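Local structure of RNA silencing suppressor p19 (Carnation Italian ringspot virus, 6BJV) at residues V121-G126 against I138-E143; W63-V68 against R128-L133. The protein suppresses RNA silencing by binding short interfering RNAs tightly as a homodimer, selecting them as a molecular caliper by the length of their duplex. One frame throughout, in Å; residues are numbered along the deposited sequence.

Contact 1 (V121-G126 against I138-E143); sequences VTISGG and IRSKQE. With nucleotides of chain D.
The hydroxyl of S140 hydrogen-bonds to the carbonyl oxygen of M136, one turn back in helix 130-144, and CD1 of I123 lies 3.9 Å from the same OG. The S140 torsion explains the first of these, since OG lies beside the backbone N and anti to the carbonyl carbon (chi1 -64°), folded back along its own helix. The hydroxyl finds its hydrogen-bond partner within that helix, and the strand meets the serine through methyl groups alone. No hydrogen bond joins the two segments. I123 reaches S140 with the end of its longer branch; its body also packs on L133 and A137, earlier in the helix. V121 adds a looser touch, CG1 standing 4.4 Å from S140 CB; the CA atoms of V121 and S140 are 7.7 Å apart, the nearest such pair of the two segments. The small serine is consistent with this close approach; only 87 Å² is buried. Beyond this apolar patch, R139 NH1 and E143 OE2 are 3.1 Å apart, a pairing of charges alone because the oxygen sits well out of the guanidinium plane; the carboxylate is set uncomfortably close to the R139 carbonyl, so its exact placement is doubtful. The same NH1 also pairs with E143 of the second subunit. Residues 121-124 form an antiparallel ladder with a strand of that subunit, so the edge strand of one chain is an inner strand of the dimer's sheet. On the other face, S124 CB lies 3.7 Å from O4' of nucleotide U12 of chain D, and T122 too packs on an RNA sugar. A continuous sheet backed by helices on one face and holding duplex RNA on the other is the architecture of the tombusvirus p19 dimer.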
# COMPACT_ATOMS: atom_id res chain seq x y z
N VAL A 121 -4.72 0.45 1.36
CA VAL A 121 -3.68 -0.24 0.62
C VAL A 121 -3.15 0.70 -0.45
O VAL A 121 -3.93 1.30 -1.20
CB VAL A 121 -4.20 -1.54 -0.02
CG1 VAL A 121 -3.07 -2.29 -0.73
CG2 VAL A 121 -4.85 -2.43 1.03
N THR A 122 -1.83 0.84 -0.51
CA THR A 122 -1.19 1.75 -1.46
C THR A 122 -0.11 1.01 -2.23
O THR A 122 0.67 0.24 -1.65
CB THR A 122 -0.58 2.97 -0.75
OG1 THR A 122 0.38 2.53 0.22
CG2 THR A 122 -1.66 3.78 -0.06
N ILE A 123 -0.07 1.25 -3.54
CA ILE A 123 0.92 0.66 -4.43
C ILE A 123 1.71 1.82 -5.03
O ILE A 123 1.15 2.64 -5.76
CB ILE A 123 0.27 -0.18 -5.54
CG1 ILE A 123 -0.82 -1.10 -4.96
CG2 ILE A 123 1.31 -1.00 -6.27
CD1 ILE A 123 -0.33 -2.11 -3.94
N SER A 124 3.01 1.88 -4.73
CA SER A 124 3.85 2.98 -5.15
C SER A 124 5.08 2.47 -5.89
O SER A 124 5.55 1.35 -5.65
CB SER A 124 4.31 3.83 -3.94
OG SER A 124 3.20 4.45 -3.31
N GLY A 125 5.59 3.31 -6.78
CA GLY A 125 6.79 2.98 -7.53
C GLY A 125 7.04 4.02 -8.59
O GLY A 125 6.20 4.86 -8.89
N GLY A 126 8.24 3.94 -9.17
CA GLY A 126 8.60 4.87 -10.22
C GLY A 126 7.74 4.68 -11.45
O GLY A 126 7.27 3.58 -11.75
N ILE A 138 -4.56 -3.70 -9.44
CA ILE A 138 -5.91 -4.12 -9.81
C ILE A 138 -6.37 -5.28 -8.94
O ILE A 138 -7.52 -5.33 -8.51
CB ILE A 138 -5.97 -4.49 -11.31
CG1 ILE A 138 -7.40 -4.86 -11.73
CG2 ILE A 138 -5.02 -5.64 -11.63
CD1 ILE A 138 -8.39 -3.71 -11.64
N ARG A 139 -5.47 -6.23 -8.66
CA ARG A 139 -5.85 -7.38 -7.85
C ARG A 139 -5.72 -7.11 -6.36
O ARG A 139 -6.48 -7.69 -5.57
CB ARG A 139 -5.02 -8.60 -8.24
CG ARG A 139 -3.56 -8.54 -7.84
CD ARG A 139 -2.78 -9.71 -8.43
NE ARG A 139 -3.57 -10.94 -8.48
CZ ARG A 139 -3.95 -11.64 -7.42
NH1 ARG A 139 -3.62 -11.24 -6.20
NH2 ARG A 139 -4.67 -12.74 -7.57
N SER A 140 -4.78 -6.26 -5.95
CA SER A 140 -4.79 -5.77 -4.58
C SER A 140 -6.12 -5.12 -4.25
O SER A 140 -6.60 -5.21 -3.11
CB SER A 140 -3.65 -4.78 -4.36
OG SER A 140 -2.39 -5.41 -4.51
N LYS A 141 -6.74 -4.45 -5.23
CA LYS A 141 -8.08 -3.92 -5.06
C LYS A 141 -9.11 -5.04 -4.90
O LYS A 141 -10.13 -4.85 -4.24
CB LYS A 141 -8.44 -3.03 -6.25
CG LYS A 141 -9.83 -2.42 -6.21
CD LYS A 141 -10.12 -1.68 -7.50
CE LYS A 141 -11.48 -1.01 -7.47
NZ LYS A 141 -11.78 -0.32 -8.75
N GLN A 142 -8.85 -6.20 -5.50
CA GLN A 142 -9.79 -7.31 -5.43
C GLN A 142 -9.84 -7.91 -4.03
O GLN A 142 -10.92 -8.11 -3.46
CB GLN A 142 -9.42 -8.38 -6.46
CG GLN A 142 -10.44 -9.50 -6.58
CD GLN A 142 -9.96 -10.64 -7.46
OE1 GLN A 142 -8.83 -10.62 -7.96
NE2 GLN A 142 -10.81 -11.64 -7.65
N GLU A 143 -8.67 -8.21 -3.45
CA GLU A 143 -8.64 -8.85 -2.14
C GLU A 143 -9.20 -7.93 -1.06
O GLU A 143 -9.90 -8.39 -0.15
CB GLU A 143 -7.21 -9.27 -1.79
CG GLU A 143 -6.71 -10.48 -2.57
CD GLU A 143 -6.08 -10.09 -3.89
OE1 GLU A 143 -5.26 -9.15 -3.90
OE2 GLU A 143 -6.40 -10.73 -4.92
P U D 12 9.66 2.93 -0.03
OP1 U D 12 10.17 1.62 -0.53
OP2 U D 12 10.48 3.74 0.90
O5' U D 12 9.30 3.81 -1.30
C5' U D 12 8.36 3.35 -2.26
C4' U D 12 7.94 4.43 -3.22
O4' U D 12 7.24 5.49 -2.51
C3' U D 12 9.06 5.16 -3.95
O3' U D 12 9.61 4.42 -5.02
C2' U D 12 8.37 6.45 -4.37
O2' U D 12 7.53 6.23 -5.50
C1' U D 12 7.48 6.73 -3.16
N1 U D 12 8.13 7.66 -2.20
C2 U D 12 8.06 9.01 -2.49
O2 U D 12 7.50 9.45 -3.47
N3 U D 12 8.67 9.83 -1.57
C4 U D 12 9.32 9.44 -0.42
O4 U D 12 9.82 10.29 0.31
C5 U D 12 9.35 8.02 -0.19
C6 U D 12 8.77 7.20 -1.07

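Contact 2 (W63-V68 against R128-L133); sequences WGFGKV and RTLQHL. With nucleotides of chain C.
L130, W63 and F65 meet where the first turn of helix 130-144 lies over the antiparallel sheet of p19, at the end of strand 58-65. L130 carries the helix side of the contact, using one methyl group. A chi1 of -179°, which turns CG away from the backbone N, carries CD1 to 3.9 Å from CZ3 of W63, an oblique approach to the indole. The same methyl comes to the edge of the F65 ring, near its plane, 4.3 Å from CE1. L130 therefore bridges two aromatic residues of one strand by apolar contact alone. Helix 92-99 adds to this cluster: V95 touches the side chains of both W63 and F65, and L130 also touches N96 and A99. The indole of W63 further meets W90 edge-to-face.

Just past F65 the chain reverses in a type II' turn that leads into strand 68-75, closed by backbone hydrogen bonds in both directions between F65 and V68, the shorter from F65 N to V68 O at 3.0 Å. This turn brings the hairpin to the bound RNA: G66 O stands 3.4 Å from O2' of U9 of chain C, and K67 meets the phosphate with its aliphatic chain, CD lying 3.7 Å from OP1.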
# COMPACT_ATOMS: atom_id res chain seq x y z
N TRP A 63 -5.51 7.72 -8.00
CA TRP A 63 -4.39 7.46 -8.88
C TRP A 63 -3.52 8.71 -8.95
O TRP A 63 -4.02 9.79 -9.27
CB TRP A 63 -4.85 7.07 -10.29
CG TRP A 63 -4.96 5.59 -10.50
CD1 TRP A 63 -6.10 4.85 -10.56
CD2 TRP A 63 -3.87 4.67 -10.71
NE1 TRP A 63 -5.80 3.53 -10.78
CE2 TRP A 63 -4.44 3.39 -10.88
CE3 TRP A 63 -2.48 4.81 -10.76
CZ2 TRP A 63 -3.66 2.26 -11.09
CZ3 TRP A 63 -1.71 3.69 -10.98
CH2 TRP A 63 -2.30 2.43 -11.14
N GLY A 64 -2.24 8.55 -8.65
CA GLY A 64 -1.31 9.66 -8.72
C GLY A 64 -0.20 9.44 -9.73
O GLY A 64 0.52 8.44 -9.65
N PHE A 65 -0.07 10.34 -10.69
CA PHE A 65 1.04 10.35 -11.64
C PHE A 65 1.84 11.61 -11.36
O PHE A 65 1.50 12.70 -11.84
CB PHE A 65 0.54 10.30 -13.08
CG PHE A 65 -0.53 9.27 -13.32
CD1 PHE A 65 -0.21 7.93 -13.42
CD2 PHE A 65 -1.85 9.66 -13.44
CE1 PHE A 65 -1.20 6.99 -13.64
CE2 PHE A 65 -2.84 8.73 -13.65
CZ PHE A 65 -2.52 7.39 -13.75
N GLY A 66 2.91 11.47 -10.59
CA GLY A 66 3.56 12.65 -10.04
C GLY A 66 2.61 13.36 -9.10
O GLY A 66 1.93 12.75 -8.27
N LYS A 67 2.54 14.68 -9.24
CA LYS A 67 1.63 15.49 -8.45
C LYS A 67 0.26 15.66 -9.11
O LYS A 67 -0.51 16.52 -8.70
CB LYS A 67 2.24 16.86 -8.17
CG LYS A 67 2.78 17.59 -9.39
CD LYS A 67 3.12 19.03 -9.07
CE LYS A 67 4.10 19.61 -10.07
NZ LYS A 67 5.46 19.01 -9.94
N VAL A 68 -0.04 14.85 -10.12
CA VAL A 68 -1.32 14.90 -10.83
C VAL A 68 -2.17 13.77 -10.26
O VAL A 68 -2.05 12.61 -10.68
CB VAL A 68 -1.14 14.77 -12.34
CG1 VAL A 68 -2.46 15.00 -13.06
CG2 VAL A 68 -0.08 15.76 -12.84
N ARG A 128 8.37 4.27 -14.30
CA ARG A 128 8.86 3.25 -15.23
C ARG A 128 8.33 1.86 -14.91
O ARG A 128 8.42 0.97 -15.76
CB ARG A 128 10.39 3.23 -15.24
CG ARG A 128 11.01 4.45 -15.89
CD ARG A 128 12.47 4.60 -15.54
NE ARG A 128 13.07 5.77 -16.17
CZ ARG A 128 14.23 6.31 -15.81
NH1 ARG A 128 14.92 5.80 -14.80
NH2 ARG A 128 14.69 7.37 -16.45
N THR A 129 7.80 1.66 -13.70
CA THR A 129 7.20 0.39 -13.32
C THR A 129 5.68 0.46 -13.28
O THR A 129 5.04 -0.36 -12.62
CB THR A 129 7.74 -0.06 -11.95
OG1 THR A 129 7.45 0.94 -10.97
CG2 THR A 129 9.25 -0.29 -12.02
N LEU A 130 5.09 1.42 -13.99
CA LEU A 130 3.64 1.61 -13.94
C LEU A 130 2.92 0.33 -14.37
O LEU A 130 2.00 -0.13 -13.69
CB LEU A 130 3.24 2.78 -14.83
CG LEU A 130 1.74 3.11 -14.86
CD1 LEU A 130 1.23 3.50 -13.48
CD2 LEU A 130 1.47 4.22 -15.85
N GLN A 131 3.32 -0.24 -15.51
CA GLN A 131 2.71 -1.49 -15.96
C GLN A 131 2.69 -2.54 -14.86
O GLN A 131 1.78 -3.37 -14.80
CB GLN A 131 3.48 -2.03 -17.17
CG GLN A 131 4.90 -2.46 -16.86
CD GLN A 131 5.76 -2.61 -18.10
OE1 GLN A 131 5.57 -3.54 -18.89
NE2 GLN A 131 6.70 -1.69 -18.29
N HIS A 132 3.68 -2.51 -13.96
CA HIS A 132 3.73 -3.47 -12.87
C HIS A 132 2.83 -3.04 -11.71
O HIS A 132 2.17 -3.88 -11.10
CB HIS A 132 5.17 -3.64 -12.39
CG HIS A 132 6.14 -3.93 -13.50
ND1 HIS A 132 6.72 -2.94 -14.27
CD2 HIS A 132 6.62 -5.10 -13.98
CE1 HIS A 132 7.51 -3.48 -15.17
NE2 HIS A 132 7.47 -4.79 -15.01
N LEU A 133 2.80 -1.74 -11.40
CA LEU A 133 1.89 -1.26 -10.37
C LEU A 133 0.44 -1.62 -10.70
O LEU A 133 -0.34 -1.96 -9.81
CB LEU A 133 2.03 0.25 -10.20
CG LEU A 133 3.43 0.80 -9.96
CD1 LEU A 133 3.37 2.30 -9.71
CD2 LEU A 133 4.12 0.10 -8.80
P U C 9 3.85 19.47 -4.33
OP1 U C 9 2.82 19.54 -5.40
OP2 U C 9 3.80 20.43 -3.20
O5' U C 9 3.85 18.00 -3.72
C5' U C 9 2.64 17.29 -3.52
C4' U C 9 2.75 15.89 -4.05
O4' U C 9 4.10 15.40 -3.89
C3' U C 9 1.89 14.85 -3.35
O3' U C 9 0.55 14.85 -3.81
C2' U C 9 2.64 13.56 -3.64
O2' U C 9 2.37 13.09 -4.95
C1' U C 9 4.09 14.03 -3.57
N1 U C 9 4.68 13.85 -2.23
C2 U C 9 4.91 12.57 -1.78
O2 U C 9 4.65 11.58 -2.44
N3 U C 9 5.47 12.50 -0.53
C4 U C 9 5.80 13.55 0.30
O4 U C 9 6.30 13.32 1.40
C5 U C 9 5.53 14.85 -0.24
C6 U C 9 4.99 14.95 -1.46

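How the contacts relate
Contacts 1 and 2 have centres 11 Å apart and share helix 130-144, contact 2 using its first turn and contact 1 its later part. Their strands belong to the same antiparallel sheet, 119-126 outermost within this chain and 58-65 farther in, with 109-116 between them. Along the chain the segments alternate: 63-68, 121-126, 128-133, 138-143. L133 joins the two directly, its CD2 lying 3.7 Å from S124 O and its CD1 3.8 Å from G125 N. A single helix thus spans several strands of the sheet, and the strand 121-126 and the turn that follows F65 also come close to nucleotides of chains D and C respectively.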